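Local coordinates for anabena Tic22 (Anabaena sp., PDB 4EV1), which probably acts as a chaperone in protein transport associated with thylakoids, at residues K114-L119 with S132-A137. Residues are numbered along the deposited sequence; the frame is centred on the assembly and turned at random.
Sequences KGAMDL and SVPMFA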
ATOM      1  N   LYS A 114      -8.125   3.610  11.439  1.00 39.55           N
ATOM      2  CA  LYS A 114      -9.080   4.372  12.277  1.00 41.56           C
ATOM      3  C   LYS A 114      -9.905   5.296  11.406  1.00 41.78           C
ATOM      4  O   LYS A 114     -11.135   5.316  11.508  1.00 43.19           O
ATOM      5  CB  LYS A 114      -8.365   5.206  13.354  1.00 42.73           C
ATOM      6  CG  LYS A 114      -9.311   5.689  14.490  1.00 46.80           C
ATOM      7  CD  LYS A 114      -8.703   6.848  15.280  1.00 50.04           C
ATOM      8  CE  LYS A 114      -9.653   7.351  16.364  1.00 53.84           C
ATOM      9  NZ  LYS A 114     -11.097   7.233  15.965  1.00 55.46           N
ATOM     10  N   GLY A 115      -9.223   6.041  10.529  1.00 40.92           N
ATOM     11  CA  GLY A 115      -9.884   6.937   9.586  1.00 40.30           C
ATOM     12  C   GLY A 115     -10.881   6.240   8.700  1.00 40.53           C
ATOM     13  O   GLY A 115     -11.954   6.797   8.410  1.00 40.79           O
ATOM     14  N   ALA A 116     -10.534   5.018   8.260  1.00 40.07           N
ATOM     15  CA  ALA A 116     -11.384   4.232   7.366  1.00 40.16           C
ATOM     16  C   ALA A 116     -12.689   3.819   8.054  1.00 41.89           C
ATOM     17  O   ALA A 116     -13.760   3.914   7.473  1.00 42.69           O
ATOM     18  CB  ALA A 116     -10.654   2.979   6.893  1.00 38.91           C
ATOM     19  N   MET A 117     -12.576   3.309   9.270  1.00 43.65           N
ATOM     20  CA  MET A 117     -13.751   2.931  10.062  1.00 46.68           C
ATOM     21  C   MET A 117     -14.680   4.122  10.365  1.00 47.95           C
ATOM     22  O   MET A 117     -15.898   4.003  10.240  1.00 48.88           O
ATOM     23  CB  MET A 117     -13.280   2.250  11.348  1.00 47.58           C
ATOM     24  CG  MET A 117     -12.740   0.856  11.092  1.00 49.27           C
ATOM     25  SD  MET A 117     -11.712   0.382  12.466  1.00 57.69           S
ATOM     26  CE  MET A 117     -12.026  -1.358  12.654  1.00 58.37           C
ATOM     27  N   ASP A 118     -14.104   5.269  10.728  1.00 49.38           N
ATOM     28  CA  ASP A 118     -14.870   6.512  10.950  1.00 51.20           C
ATOM     29  C   ASP A 118     -15.707   6.872   9.722  1.00 51.97           C
ATOM     30  O   ASP A 118     -16.917   7.103   9.816  1.00 53.05           O
ATOM     31  CB  ASP A 118     -13.922   7.681  11.256  1.00 51.61           C
ATOM     32  CG  ASP A 118     -13.226   7.549  12.610  1.00 52.93           C
ATOM     33  OD1 ASP A 118     -13.673   6.730  13.442  1.00 54.91           O
ATOM     34  OD2 ASP A 118     -12.230   8.273  12.846  1.00 53.59           O
ATOM     35  N   LEU A 119     -15.060   6.912   8.562  1.00 51.88           N
ATOM     36  CA  LEU A 119     -15.769   7.185   7.301  1.00 52.81           C
ATOM     37  C   LEU A 119     -16.856   6.140   6.987  1.00 54.29           C
ATOM     38  O   LEU A 119     -17.931   6.491   6.481  1.00 54.73           O
ATOM     39  CB  LEU A 119     -14.793   7.338   6.129  1.00 51.66           C
ATOM     40  CG  LEU A 119     -13.982   8.631   6.055  1.00 51.31           C
ATOM     41  CD1 LEU A 119     -12.844   8.485   5.056  1.00 50.12           C
ATOM     42  CD2 LEU A 119     -14.871   9.810   5.671  1.00 52.30           C
ATOM     43  N   SER A 132      -7.048  -5.289   5.069  1.00 42.49           N
ATOM     44  CA  SER A 132      -6.241  -4.790   3.954  1.00 39.56           C
ATOM     45  C   SER A 132      -5.855  -3.327   4.185  1.00 36.08           C
ATOM     46  O   SER A 132      -6.136  -2.735   5.245  1.00 34.46           O
ATOM     47  CB  SER A 132      -6.980  -4.981   2.602  1.00 40.10           C
ATOM     48  OG  SER A 132      -6.098  -4.813   1.492  1.00 41.54           O
ATOM     49  N   VAL A 133      -5.212  -2.757   3.175  1.00 32.07           N
ATOM     50  CA  VAL A 133      -4.704  -1.382   3.234  1.00 29.96           C
ATOM     51  C   VAL A 133      -5.794  -0.484   2.684  1.00 29.04           C
ATOM     52  O   VAL A 133      -6.206  -0.666   1.559  1.00 28.22           O
ATOM     53  CB  VAL A 133      -3.474  -1.205   2.348  1.00 28.45           C
ATOM     54  CG1 VAL A 133      -2.927   0.225   2.427  1.00 26.42           C
ATOM     55  CG2 VAL A 133      -2.351  -2.214   2.763  1.00 29.70           C
ATOM     56  N   PRO A 134      -6.289   0.474   3.481  1.00 28.62           N
ATOM     57  CA  PRO A 134      -7.357   1.297   2.908  1.00 28.96           C
ATOM     58  C   PRO A 134      -6.825   2.326   1.914  1.00 28.45           C
ATOM     59  O   PRO A 134      -5.613   2.615   1.887  1.00 24.18           O
ATOM     60  CB  PRO A 134      -7.967   2.009   4.123  1.00 29.79           C
ATOM     61  CG  PRO A 134      -6.931   1.972   5.159  1.00 30.88           C
ATOM     62  CD  PRO A 134      -6.024   0.785   4.890  1.00 28.80           C
ATOM     63  N   MET A 135      -7.731   2.786   1.061  1.00 28.99           N
ATOM     64  CA  MET A 135      -7.504   3.930   0.173  1.00 30.02           C
ATOM     65  C   MET A 135      -8.767   4.814   0.199  1.00 30.17           C
ATOM     66  O   MET A 135      -9.872   4.350   0.516  1.00 31.00           O
ATOM     67  CB  MET A 135      -7.217   3.457  -1.240  1.00 30.37           C
ATOM     68  CG  MET A 135      -6.043   2.481  -1.355  1.00 33.85           C
ATOM     69  SD  MET A 135      -5.574   2.145  -3.070  1.00 42.16           S
ATOM     70  CE  MET A 135      -4.599   3.548  -3.419  1.00 34.21           C
ATOM     71  N   PHE A 136      -8.615   6.075  -0.163  1.00 29.51           N
ATOM     72  CA  PHE A 136      -9.676   7.026   0.006  1.00 29.47           C
ATOM     73  C   PHE A 136      -9.862   7.765  -1.277  1.00 29.93           C
ATOM     74  O   PHE A 136      -8.886   8.266  -1.829  1.00 29.38           O
ATOM     75  CB  PHE A 136      -9.351   7.984   1.140  1.00 29.25           C
ATOM     76  CG  PHE A 136      -8.952   7.280   2.407  1.00 29.35           C
ATOM     77  CD1 PHE A 136      -7.628   6.977   2.657  1.00 29.28           C
ATOM     78  CD2 PHE A 136      -9.909   6.882   3.332  1.00 30.87           C
ATOM     79  CE1 PHE A 136      -7.252   6.314   3.814  1.00 29.28           C
ATOM     80  CE2 PHE A 136      -9.536   6.231   4.502  1.00 32.96           C
ATOM     81  CZ  PHE A 136      -8.197   5.947   4.736  1.00 30.66           C
ATOM     82  N   ALA A 137     -11.119   7.841  -1.747  1.00 29.79           N
ATOM     83  CA  ALA A 137     -11.386   8.498  -3.017  1.00 30.19           C
ATOM     84  C   ALA A 137     -12.529   9.469  -2.809  1.00 31.39           C
ATOM     85  O   ALA A 137     -13.556   9.119  -2.184  1.00 31.55           O
ATOM     86  CB  ALA A 137     -11.727   7.462  -4.105  1.00 30.51           C
TER
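The backbone N of Leu119 donates to Gly115 O at 3.1 Å, one turn back in helix 110-121, and both residues lie against the ring of Phe136 on strand 134-139. The bond stays inside the helix, and none passes between the two segments, so the two meet through carbon alone. The axes of the short helix and strand segments approach to 9.1 Å with their directions 52° apart, and the gap is filled by Ala116, Leu119, Pro134 and Phe136. Phe136 contributes the largest share of the contact. Its CE2 meets the helix backbone at Ala116 CA, 4.0 Å away, an atom that lies at the edge of the ring and in its plane. Leu119 comes in differently: its side chain and that of Phe136 cross obliquely, and Leu119 CD1, anti to CA (chi2 166°), reaches 3.8 Å from Phe136 CD2. One turn earlier, Ala116 CB rests 4.0 Å from Pro134 CB, the point where the two backbones are nearest in register.

Outward from this layer, Lys114 NZ and Asp118 OD2 form a weak salt bridge of 3.5 Å that stays within the helix. The CB of Met135, between the two contact residues of the strand, points away from the helix. The apolar layer continues onto the neighbouring antiparallel strand 183-188, where Ile184 touches both Leu119 and Phe136, and onto helix 165-175, whose Ala168 also packs on Phe136 and whose Lys165 touches both Leu119 and Phe136. The arrangement is a helix laid across one face of the sheet in the Tic22 fold. With all five touching residues buried and only 144 Å² covered between the segments, their cohesion comes from small dispersion contacts and the exclusion of water, while the charged pair of this helix, Lys114 and Asp118, stays off the strand side.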